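Local coordinates for protein cytochrome P450 RhF (Acinetobacter radioresistens, PDB 6RO8) that is the heme-binding, peroxygenase-active domain of a longer class VII cytochrome P450 that probably inserts oxygen into organic substrates, at residues I80-C85 with T326-S331; V317-R322 with K340-S345. One frame throughout, in Å; residues are numbered along the deposited sequence.

In the fold
Both contacts reach the five-stranded sheet of the P450 fold, and their centres lie about 13 Å apart. Interaction 1 sets the edge strand 82-83 against the hairpin that follows strand 320-324; interaction 2 pairs that same strand 320-324 with strand 340-343. Arg-322 joins the two: its CD packs on Ser-83 O at 3.3 Å, while its guanidinium reaches a heme propionate. On the same face Phe-82 CD1 meets Leu-341 CD1 at 3.9 Å. Interaction 2 touches the heme directly and, through Trp-320, the bound free histidine. Interaction 1 is one layer further out, the Phe-82 side chain being about 10 Å from the heme.

Interaction 1 of 2, residues I80-C85 with T326-S331; sequences ITFSAC and TESEVS
Thr-81 and Phe-82 pack against Ser-328 and Val-330 where an edge strand of the main P450 sheet, 82-83, meets the two-stranded hairpin 328-330/333-335 that is inserted between strands 320-324 and 340-343. The contact between the two segments is made by side chains and is small, about 190 Å² in all. Its apolar part has two patches. In one, the methyl of Thr-81 stands anti to its backbone N and reaches across, placing CG2 3.5 Å from Ser-328 CB and 4.0 Å from Thr-326 CG2. In the other, the tip of the Phe-82 ring meets the valine: CZ lies 3.8 Å from Val-330 CG2, the two side chains meeting at a slant. Phe-335, in the partner strand of the hairpin, and Ile-75 of helix 69-77 also pack on both Phe-82 and Val-330.

The hydrogen bonds here stay within each segment or go to outside residues. Ser-328 OG sits between its backbone N and carbonyl carbon (chi1 43°), from where it donates to Thr-326 O at 3.2 Å and still comes within 3.7 Å of Phe-82 CE1. Thr-81 OG1 is hydrogen-bonded to Asp-78. Further along, Ser-83 OG closes an ST turn by accepting from Cys-85 N at 3.2 Å, and is also hydrogen-bonded to Asp-117 OD2. Phe-82 is backed by its own neighbour: Thr-81 CB rests 3.9 Å above the ring plane, over the ring centre.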
ATOM      1  N   ILE A  80     -18.066   3.007 -11.697  1.00 91.97           N
ATOM      2  CA  ILE A  80     -19.437   3.397 -11.404  1.00 96.73           C
ATOM      3  C   ILE A  80     -20.179   2.239 -10.739  1.00 89.20           C
ATOM      4  O   ILE A  80     -20.739   2.393  -9.648  1.00 87.79           O
ATOM      5  CB  ILE A  80     -20.142   3.931 -12.674  1.00101.07           C
ATOM      6  CG1 ILE A  80     -19.963   2.994 -13.867  1.00112.72           C
ATOM      7  CG2 ILE A  80     -19.548   5.290 -13.064  1.00 77.73           C
ATOM      8  CD1 ILE A  80     -21.225   2.765 -14.719  1.00112.52           C
ATOM      9  N   THR A  81     -20.111   1.042 -11.330  1.00 88.62           N
ATOM     10  CA  THR A  81     -20.669  -0.142 -10.678  1.00 95.00           C
ATOM     11  C   THR A  81     -19.934  -0.467  -9.383  1.00 96.81           C
ATOM     12  O   THR A  81     -20.559  -0.642  -8.330  1.00 95.59           O
ATOM     13  CB  THR A  81     -20.599  -1.343 -11.611  1.00 97.37           C
ATOM     14  OG1 THR A  81     -20.893  -0.914 -12.945  1.00101.28           O
ATOM     15  CG2 THR A  81     -21.615  -2.390 -11.178  1.00 90.48           C
ATOM     16  N   PHE A  82     -18.609  -0.583  -9.448  1.00 96.20           N
ATOM     17  CA  PHE A  82     -17.790  -0.962  -8.300  1.00 88.90           C
ATOM     18  C   PHE A  82     -17.055   0.277  -7.820  1.00 86.29           C
ATOM     19  O   PHE A  82     -16.058   0.692  -8.417  1.00 99.32           O
ATOM     20  CB  PHE A  82     -16.839  -2.087  -8.675  1.00 84.09           C
ATOM     21  CG  PHE A  82     -17.494  -3.150  -9.470  1.00 82.73           C
ATOM     22  CD1 PHE A  82     -18.392  -4.011  -8.871  1.00 83.48           C
ATOM     23  CD2 PHE A  82     -17.255  -3.262 -10.824  1.00 80.06           C
ATOM     24  CE1 PHE A  82     -19.019  -4.980  -9.598  1.00 84.62           C
ATOM     25  CE2 PHE A  82     -17.881  -4.229 -11.555  1.00 83.51           C
ATOM     26  CZ  PHE A  82     -18.771  -5.093 -10.939  1.00 87.92           C
ATOM     27  N   SER A  83     -17.546   0.863  -6.744  1.00 79.32           N
ATOM     28  CA  SER A  83     -17.021   2.136  -6.292  1.00 78.49           C
ATOM     29  C   SER A  83     -16.018   1.944  -5.161  1.00 79.47           C
ATOM     30  O   SER A  83     -16.032   0.950  -4.428  1.00 77.55           O
ATOM     31  CB  SER A  83     -18.147   3.054  -5.829  1.00 82.22           C
ATOM     32  OG  SER A  83     -18.266   3.050  -4.415  1.00 86.87           O
ATOM     33  N   ALA A  84     -15.160   2.942  -5.021  1.00 79.34           N
ATOM     34  CA  ALA A  84     -14.057   2.946  -4.083  1.00 74.78           C
ATOM     35  C   ALA A  84     -14.454   3.418  -2.697  1.00 78.16           C
ATOM     36  O   ALA A  84     -13.573   3.559  -1.844  1.00 75.57           O
ATOM     37  CB  ALA A  84     -12.936   3.839  -4.621  1.00 72.71           C
ATOM     38  N   CYS A  85     -15.751   3.658  -2.451  1.00 82.72           N
ATOM     39  CA  CYS A  85     -16.172   4.341  -1.228  1.00 71.82           C
ATOM     40  C   CYS A  85     -15.692   3.615   0.022  1.00 76.27           C
ATOM     41  O   CYS A  85     -15.295   4.257   1.001  1.00 83.54           O
ATOM     42  CB  CYS A  85     -17.690   4.511  -1.218  1.00 74.54           C
ATOM     43  SG  CYS A  85     -18.680   2.986  -1.233  1.00 88.53           S
ATOM     44  N   THR A 326     -24.925  -1.027  -7.918  1.00 96.83           N
ATOM     45  CA  THR A 326     -26.132  -1.596  -8.502  1.00100.89           C
ATOM     46  C   THR A 326     -25.873  -3.072  -8.736  1.00105.63           C
ATOM     47  O   THR A 326     -24.722  -3.494  -8.839  1.00104.09           O
ATOM     48  CB  THR A 326     -26.521  -0.917  -9.823  1.00103.00           C
ATOM     49  OG1 THR A 326     -27.766  -1.464 -10.305  1.00107.89           O
ATOM     50  CG2 THR A 326     -25.425  -1.126 -10.858  1.00 84.48           C
ATOM     51  N   GLU A 327     -26.933  -3.875  -8.815  1.00113.12           N
ATOM     52  CA  GLU A 327     -26.655  -5.284  -9.042  1.00114.19           C
ATOM     53  C   GLU A 327     -25.950  -5.454 -10.383  1.00111.40           C
ATOM     54  O   GLU A 327     -26.091  -4.644 -11.305  1.00110.55           O
ATOM     55  CB  GLU A 327     -27.906  -6.166  -8.954  1.00117.83           C
ATOM     56  CG  GLU A 327     -29.236  -5.580  -9.314  1.00132.62           C
ATOM     57  CD  GLU A 327     -30.336  -6.647  -9.255  1.00133.46           C
ATOM     58  OE1 GLU A 327     -31.531  -6.307  -9.384  1.00133.44           O
ATOM     59  OE2 GLU A 327     -29.986  -7.839  -9.064  1.00129.18           O
ATOM     60  N   SER A 328     -25.137  -6.495 -10.451  1.00112.97           N
ATOM     61  CA  SER A 328     -24.092  -6.631 -11.452  1.00101.90           C
ATOM     62  C   SER A 328     -23.640  -8.078 -11.410  1.00 97.20           C
ATOM     63  O   SER A 328     -23.967  -8.819 -10.480  1.00 92.94           O
ATOM     64  CB  SER A 328     -22.934  -5.680 -11.155  1.00 96.87           C
ATOM     65  OG  SER A 328     -22.644  -5.695  -9.764  1.00 94.30           O
ATOM     66  N   GLU A 329     -22.874  -8.479 -12.413  1.00100.65           N
ATOM     67  CA  GLU A 329     -22.295  -9.803 -12.310  1.00104.98           C
ATOM     68  C   GLU A 329     -20.912  -9.828 -12.947  1.00106.80           C
ATOM     69  O   GLU A 329     -20.613  -9.082 -13.883  1.00111.05           O
ATOM     70  CB  GLU A 329     -23.221 -10.857 -12.909  1.00112.52           C
ATOM     71  CG  GLU A 329     -23.497 -10.701 -14.379  1.00133.06           C
ATOM     72  CD  GLU A 329     -22.439 -11.390 -15.215  1.00144.51           C
ATOM     73  OE1 GLU A 329     -21.721 -10.699 -15.974  1.00147.72           O
ATOM     74  OE2 GLU A 329     -22.307 -12.626 -15.090  1.00147.76           O
ATOM     75  N   VAL A 330     -20.063 -10.686 -12.392  1.00107.05           N
ATOM     76  CA  VAL A 330     -18.696 -10.893 -12.848  1.00 94.94           C
ATOM     77  C   VAL A 330     -18.494 -12.399 -12.925  1.00 96.73           C
ATOM     78  O   VAL A 330     -18.746 -13.106 -11.944  1.00104.38           O
ATOM     79  CB  VAL A 330     -17.669 -10.240 -11.899  1.00 82.04           C
ATOM     80  CG1 VAL A 330     -16.245 -10.440 -12.389  1.00 66.76           C
ATOM     81  CG2 VAL A 330     -17.978  -8.754 -11.739  1.00 81.20           C
ATOM     82  N   SER A 331     -18.093 -12.891 -14.093  1.00 90.22           N
ATOM     83  CA  SER A 331     -17.797 -14.312 -14.316  1.00 94.38           C
ATOM     84  C   SER A 331     -18.820 -15.244 -13.659  1.00 98.70           C
ATOM     85  O   SER A 331     -18.469 -16.175 -12.928  1.00103.60           O
ATOM     86  CB  SER A 331     -16.393 -14.651 -13.826  1.00 81.32           C
ATOM     87  OG  SER A 331     -15.426 -14.242 -14.770  1.00 87.20           O
TER

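Interaction 2 of 2, residues V317-R322 with K340-S345; sequences VVAWRR and KLFLVS. With HEM (protoporphyrin IX containing Fe), chain B; HIS (histidine), chain C.
Trp-320 pairs with Leu-343 and Arg-322 with Leu-341 in an antiparallel ladder, part of the P450 main sheet, in which 340-343 is the middle strand. The tight part runs through these residues. Trp-320 N donates to Leu-343 O (3.0 Å) and Leu-343 N returns the bond; Arg-322 N donates to Leu-341 O (2.9 Å), and Leu-341 N to Arg-322 O. Between them, at the non-hydrogen-bonded pair, Arg-321 and Phe-342 run alongside each other in the same direction, with Arg-321 CG 3.3 Å from Phe-342 CE1 and the guanidinium and ring planes 19° apart. Arg-321 NH1 is held by Glu-89 O and Tyr-63 OH.

On the other face Arg-322 CG, anti to the carbonyl carbon (chi1 -75°), lies 3.9 Å from Leu-343 CD1, and the chain then bends at the next torsion. NH2 donates to heme O1A at 2.9 Å, in the guanidinium plane and nearly straight (165°), while NH1 bonds Arg-321 O at 3.0 Å; two grips thus fix the group's rotation. His-379 and Arg-126 also hydrogen-bond the heme. Trp-320 carries heme methyl CMA over one ring face and meets the bound histidine through CH2, 3.2 Å from its CB.

The loose, solvent-facing side is at Lys-340, whose NZ turns to Gln-323 and Glu-89; the opposite end stays buried, though Val-318 O and Ser-345 N, 3.1 Å apart, are too poorly angled to bond. Strand 63-66 flanks 340-343 on its far side, helix 69-77 packs on Arg-322 and Leu-343, and helix 187-202 touches Arg-321.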
ATOM      1  N   VAL A 317       0.766  -3.914  -1.452  1.00 60.09           N
ATOM      2  CA  VAL A 317      -0.687  -4.034  -1.401  1.00 61.52           C
ATOM      3  C   VAL A 317      -1.066  -5.403  -1.955  1.00 62.20           C
ATOM      4  O   VAL A 317      -0.797  -5.709  -3.123  1.00 57.23           O
ATOM      5  CB  VAL A 317      -1.376  -2.911  -2.190  1.00 64.38           C
ATOM      6  CG1 VAL A 317      -2.898  -3.124  -2.183  1.00 59.98           C
ATOM      7  CG2 VAL A 317      -1.011  -1.548  -1.602  1.00 54.15           C
ATOM      8  N   VAL A 318      -1.690  -6.228  -1.121  1.00 54.50           N
ATOM      9  CA  VAL A 318      -2.078  -7.582  -1.505  1.00 57.30           C
ATOM     10  C   VAL A 318      -3.575  -7.733  -1.714  1.00 62.75           C
ATOM     11  O   VAL A 318      -3.999  -8.747  -2.296  1.00 68.35           O
ATOM     12  CB  VAL A 318      -1.595  -8.616  -0.468  1.00 63.84           C
ATOM     13  CG1 VAL A 318      -0.043  -8.703  -0.468  1.00 66.69           C
ATOM     14  CG2 VAL A 318      -2.126  -8.260   0.919  1.00 47.85           C
ATOM     15  N   ALA A 319      -4.390  -6.775  -1.255  1.00 58.76           N
ATOM     16  CA  ALA A 319      -5.843  -6.826  -1.410  1.00 56.16           C
ATOM     17  C   ALA A 319      -6.409  -5.420  -1.259  1.00 58.69           C
ATOM     18  O   ALA A 319      -6.082  -4.722  -0.298  1.00 66.49           O
ATOM     19  CB  ALA A 319      -6.476  -7.745  -0.370  1.00 49.02           C
ATOM     20  N   TRP A 320      -7.249  -5.008  -2.197  1.00 55.06           N
ATOM     21  CA  TRP A 320      -7.943  -3.732  -2.135  1.00 61.29           C
ATOM     22  C   TRP A 320      -9.451  -3.996  -2.229  1.00 66.45           C
ATOM     23  O   TRP A 320      -9.892  -5.131  -2.448  1.00 69.75           O
ATOM     24  CB  TRP A 320      -7.438  -2.791  -3.244  1.00 56.05           C
ATOM     25  CG  TRP A 320      -7.424  -1.343  -2.861  1.00 61.82           C
ATOM     26  CD1 TRP A 320      -8.064  -0.319  -3.513  1.00 62.81           C
ATOM     27  CD2 TRP A 320      -6.744  -0.742  -1.745  1.00 63.40           C
ATOM     28  NE1 TRP A 320      -7.835   0.879  -2.867  1.00 65.11           N
ATOM     29  CE2 TRP A 320      -7.029   0.649  -1.781  1.00 64.17           C
ATOM     30  CE3 TRP A 320      -5.939  -1.241  -0.711  1.00 54.65           C
ATOM     31  CZ2 TRP A 320      -6.522   1.547  -0.836  1.00 57.90           C
ATOM     32  CZ3 TRP A 320      -5.453  -0.346   0.243  1.00 59.04           C
ATOM     33  CH2 TRP A 320      -5.739   1.035   0.163  1.00 58.48           C
ATOM     34  N   ARG A 321     -10.263  -2.959  -2.046  1.00 63.93           N
ATOM     35  CA  ARG A 321     -11.685  -3.175  -1.804  1.00 65.29           C
ATOM     36  C   ARG A 321     -12.565  -2.333  -2.723  1.00 67.64           C
ATOM     37  O   ARG A 321     -12.198  -1.226  -3.154  1.00 67.43           O
ATOM     38  CB  ARG A 321     -12.034  -2.877  -0.353  1.00 63.27           C
ATOM     39  CG  ARG A 321     -11.378  -3.812   0.650  1.00 61.86           C
ATOM     40  CD  ARG A 321     -11.806  -3.437   2.061  1.00 59.42           C
ATOM     41  NE  ARG A 321     -11.110  -2.249   2.531  1.00 63.27           N
ATOM     42  CZ  ARG A 321     -11.418  -1.570   3.631  1.00 73.61           C
ATOM     43  NH1 ARG A 321     -12.461  -1.948   4.407  1.00 61.65           N
ATOM     44  NH2 ARG A 321     -10.679  -0.507   3.948  1.00 68.40           N
ATOM     45  N   ARG A 322     -13.743  -2.875  -3.018  1.00 65.27           N
ATOM     46  CA  ARG A 322     -14.752  -2.178  -3.795  1.00 73.93           C
ATOM     47  C   ARG A 322     -16.103  -2.421  -3.146  1.00 76.21           C
ATOM     48  O   ARG A 322     -16.292  -3.398  -2.414  1.00 82.14           O
ATOM     49  CB  ARG A 322     -14.773  -2.646  -5.266  1.00 71.74           C
ATOM     50  CG  ARG A 322     -13.630  -2.120  -6.104  1.00 68.31           C
ATOM     51  CD  ARG A 322     -13.598  -0.610  -6.045  1.00 74.65           C
ATOM     52  NE  ARG A 322     -12.632  -0.032  -6.980  1.00 84.65           N
ATOM     53  CZ  ARG A 322     -11.464   0.500  -6.624  1.00 70.49           C
ATOM     54  NH1 ARG A 322     -11.106   0.516  -5.349  1.00 68.72           N
ATOM     55  NH2 ARG A 322     -10.666   1.023  -7.542  1.00 64.54           N
ATOM     56  N   LYS A 340     -19.812  -5.938  -0.567  1.00 82.60           N
ATOM     57  CA  LYS A 340     -18.422  -5.516  -0.462  1.00 74.90           C
ATOM     58  C   LYS A 340     -17.515  -6.578  -1.067  1.00 74.08           C
ATOM     59  O   LYS A 340     -17.717  -7.776  -0.844  1.00 76.59           O
ATOM     60  CB  LYS A 340     -18.055  -5.245   0.995  1.00 72.36           C
ATOM     61  CG  LYS A 340     -18.885  -4.112   1.587  1.00 77.99           C
ATOM     62  CD  LYS A 340     -18.617  -3.911   3.058  1.00 85.47           C
ATOM     63  CE  LYS A 340     -19.751  -3.130   3.717  1.00 92.18           C
ATOM     64  NZ  LYS A 340     -19.637  -1.673   3.499  1.00 98.03           N
ATOM     65  N   LEU A 341     -16.518  -6.131  -1.829  1.00 72.91           N
ATOM     66  CA  LEU A 341     -15.612  -7.009  -2.561  1.00 69.71           C
ATOM     67  C   LEU A 341     -14.175  -6.786  -2.106  1.00 69.44           C
ATOM     68  O   LEU A 341     -13.720  -5.637  -1.988  1.00 66.59           O
ATOM     69  CB  LEU A 341     -15.713  -6.754  -4.067  1.00 78.93           C
ATOM     70  CG  LEU A 341     -17.111  -6.534  -4.662  1.00 77.08           C
ATOM     71  CD1 LEU A 341     -17.011  -6.424  -6.183  1.00 82.61           C
ATOM     72  CD2 LEU A 341     -18.021  -7.672  -4.291  1.00 73.06           C
ATOM     73  N   PHE A 342     -13.459  -7.884  -1.867  1.00 72.39           N
ATOM     74  CA  PHE A 342     -12.001  -7.870  -1.757  1.00 63.88           C
ATOM     75  C   PHE A 342     -11.412  -8.240  -3.108  1.00 62.41           C
ATOM     76  O   PHE A 342     -11.655  -9.339  -3.618  1.00 76.08           O
ATOM     77  CB  PHE A 342     -11.505  -8.838  -0.683  1.00 63.42           C
ATOM     78  CG  PHE A 342     -11.209  -8.174   0.618  1.00 61.05           C
ATOM     79  CD1 PHE A 342     -10.243  -7.180   0.688  1.00 65.44           C
ATOM     80  CD2 PHE A 342     -11.912  -8.505   1.756  1.00 63.27           C
ATOM     81  CE1 PHE A 342      -9.978  -6.543   1.888  1.00 73.09           C
ATOM     82  CE2 PHE A 342     -11.662  -7.872   2.952  1.00 64.85           C
ATOM     83  CZ  PHE A 342     -10.696  -6.887   3.021  1.00 69.33           C
ATOM     84  N   LEU A 343     -10.679  -7.312  -3.701  1.00 62.96           N
ATOM     85  CA  LEU A 343      -9.926  -7.578  -4.926  1.00 64.87           C
ATOM     86  C   LEU A 343      -8.536  -8.028  -4.501  1.00 66.14           C
ATOM     87  O   LEU A 343      -7.693  -7.189  -4.171  1.00 67.60           O
ATOM     88  CB  LEU A 343      -9.844  -6.324  -5.791  1.00 71.15           C
ATOM     89  CG  LEU A 343     -11.055  -5.893  -6.627  1.00 75.76           C
ATOM     90  CD1 LEU A 343     -12.317  -5.741  -5.798  1.00 75.57           C
ATOM     91  CD2 LEU A 343     -10.741  -4.608  -7.403  1.00 67.43           C
ATOM     92  N   VAL A 344      -8.269  -9.336  -4.493  1.00 64.14           N
ATOM     93  CA  VAL A 344      -7.007  -9.834  -3.919  1.00 65.52           C
ATOM     94  C   VAL A 344      -5.935  -9.772  -5.006  1.00 64.64           C
ATOM     95  O   VAL A 344      -5.662 -10.748  -5.705  1.00 63.19           O
ATOM     96  CB  VAL A 344      -7.149 -11.225  -3.319  1.00 62.61           C
ATOM     97  CG1 VAL A 344      -5.840 -11.614  -2.641  1.00 58.83           C
ATOM     98  CG2 VAL A 344      -8.247 -11.226  -2.324  1.00 67.01           C
ATOM     99  N   SER A 345      -5.287  -8.605  -5.108  1.00 58.79           N
ATOM    100  CA  SER A 345      -4.331  -8.367  -6.188  1.00 65.57           C
ATOM    101  C   SER A 345      -3.094  -9.262  -6.092  1.00 62.22           C
ATOM    102  O   SER A 345      -2.523  -9.624  -7.126  1.00 54.93           O
ATOM    103  CB  SER A 345      -3.921  -6.899  -6.210  1.00 64.22           C
ATOM    104  OG  SER A 345      -3.773  -6.412  -4.901  1.00 67.92           O
TER
HETATM  105  CHA HEM B 500      -3.880   4.759  -5.225  1.00 58.42           C
HETATM  106  CHB HEM B 500      -0.778   1.164  -4.156  1.00 64.35           C
HETATM  107  CHC HEM B 500       2.761   4.376  -3.187  1.00 58.30           C
HETATM  108  CHD HEM B 500      -0.505   7.919  -3.804  1.00 62.79           C
HETATM  109  C1A HEM B 500      -3.369   3.499  -5.007  1.00 59.53           C
HETATM  110  C2A HEM B 500      -4.073   2.234  -5.127  1.00 65.64           C
HETATM  111  C3A HEM B 500      -3.225   1.254  -4.834  1.00 61.68           C
HETATM  112  C4A HEM B 500      -1.937   1.842  -4.505  1.00 66.46           C
HETATM  113  CMA HEM B 500      -3.577  -0.248  -4.845  1.00 53.53           C
HETATM  114  CAA HEM B 500      -5.550   2.043  -5.539  1.00 55.70           C
HETATM  115  CBA HEM B 500      -5.557   1.695  -7.014  1.00 55.86           C
HETATM  116  CGA HEM B 500      -6.958   1.570  -7.547  1.00 62.45           C
HETATM  117  O1A HEM B 500      -7.925   1.721  -6.762  1.00 60.68           O
HETATM  118  O2A HEM B 500      -7.094   1.320  -8.769  1.00 57.16           O
HETATM  119  C1B HEM B 500       0.456   1.709  -3.893  1.00 62.66           C
HETATM  120  C2B HEM B 500       1.693   0.965  -3.749  1.00 67.79           C
HETATM  121  C3B HEM B 500       2.676   1.853  -3.464  1.00 61.48           C
HETATM  122  C4B HEM B 500       2.089   3.186  -3.430  1.00 63.35           C
HETATM  123  CMB HEM B 500       1.785  -0.578  -3.901  1.00 58.42           C
HETATM  124  CAB HEM B 500       4.188   1.620  -3.237  1.00 56.96           C
HETATM  125  CBB HEM B 500       4.839   0.482  -3.479  1.00 56.08           C
HETATM  126  C1C HEM B 500       2.191   5.627  -3.266  1.00 64.17           C
HETATM  127  C2C HEM B 500       2.827   6.910  -3.021  1.00 67.48           C
HETATM  128  C3C HEM B 500       1.895   7.874  -3.204  1.00 70.25           C
HETATM  129  C4C HEM B 500       0.661   7.237  -3.566  1.00 64.02           C
HETATM  130  CMC HEM B 500       4.312   7.073  -2.632  1.00 62.17           C
HETATM  131  CAC HEM B 500       1.971   9.421  -3.090  1.00 72.77           C
HETATM  132  CBC HEM B 500       3.081  10.065  -2.724  1.00 84.17           C
HETATM  133  C1D HEM B 500      -1.704   7.390  -4.214  1.00 61.68           C
HETATM  134  C2D HEM B 500      -2.909   8.138  -4.484  1.00 64.83           C
HETATM  135  C3D HEM B 500      -3.837   7.279  -4.886  1.00 67.66           C
HETATM  136  C4D HEM B 500      -3.259   5.940  -4.884  1.00 63.41           C
HETATM  137  CMD HEM B 500      -3.102   9.663  -4.335  1.00 65.40           C
HETATM  138  CAD HEM B 500      -5.287   7.674  -5.251  1.00 73.07           C
HETATM  139  CBD HEM B 500      -5.426   8.060  -6.716  1.00 76.93           C
HETATM  140  CGD HEM B 500      -6.884   7.977  -7.111  1.00 80.31           C
HETATM  141  O1D HEM B 500      -7.715   7.646  -6.240  1.00 80.11           O
HETATM  142  O2D HEM B 500      -7.227   8.228  -8.293  1.00 82.50           O
HETATM  143  NA  HEM B 500      -2.078   3.216  -4.613  1.00 68.45           N
HETATM  144  NB  HEM B 500       0.737   3.053  -3.692  1.00 64.09           N
HETATM  145  NC  HEM B 500       0.869   5.876  -3.592  1.00 67.64           N
HETATM  146  ND  HEM B 500      -1.953   6.050  -4.472  1.00 62.99           N
HETATM  147 FE   HEM B 500      -0.577   4.571  -4.090  1.00 59.25          FE
HETATM  148  N   HIS C 501      -2.924   3.529   1.786  1.00 91.48           N
HETATM  149  CA  HIS C 501      -2.596   2.837   0.545  1.00 87.65           C
HETATM  150  C   HIS C 501      -1.145   3.081   0.143  1.00 68.61           C
HETATM  151  O   HIS C 501      -0.732   2.665  -0.949  1.00 90.70           O
HETATM  152  CB  HIS C 501      -3.535   3.278  -0.579  1.00 95.53           C
HETATM  153  CG  HIS C 501      -3.832   4.745  -0.577  1.00 93.53           C
HETATM  154  ND1 HIS C 501      -3.680   5.537  -1.696  1.00 88.75           N
HETATM  155  CD2 HIS C 501      -4.271   5.564   0.408  1.00 92.01           C
HETATM  156  CE1 HIS C 501      -4.014   6.781  -1.400  1.00 88.25           C
HETATM  157  NE2 HIS C 501      -4.376   6.824  -0.130  1.00 91.70           N
HETATM  158  OXT HIS C 501      -0.377   3.689   0.890  1.00 85.21           O
HETATM  159  O   HOH W   1      -1.418   4.555  -1.947  1.00 78.69           O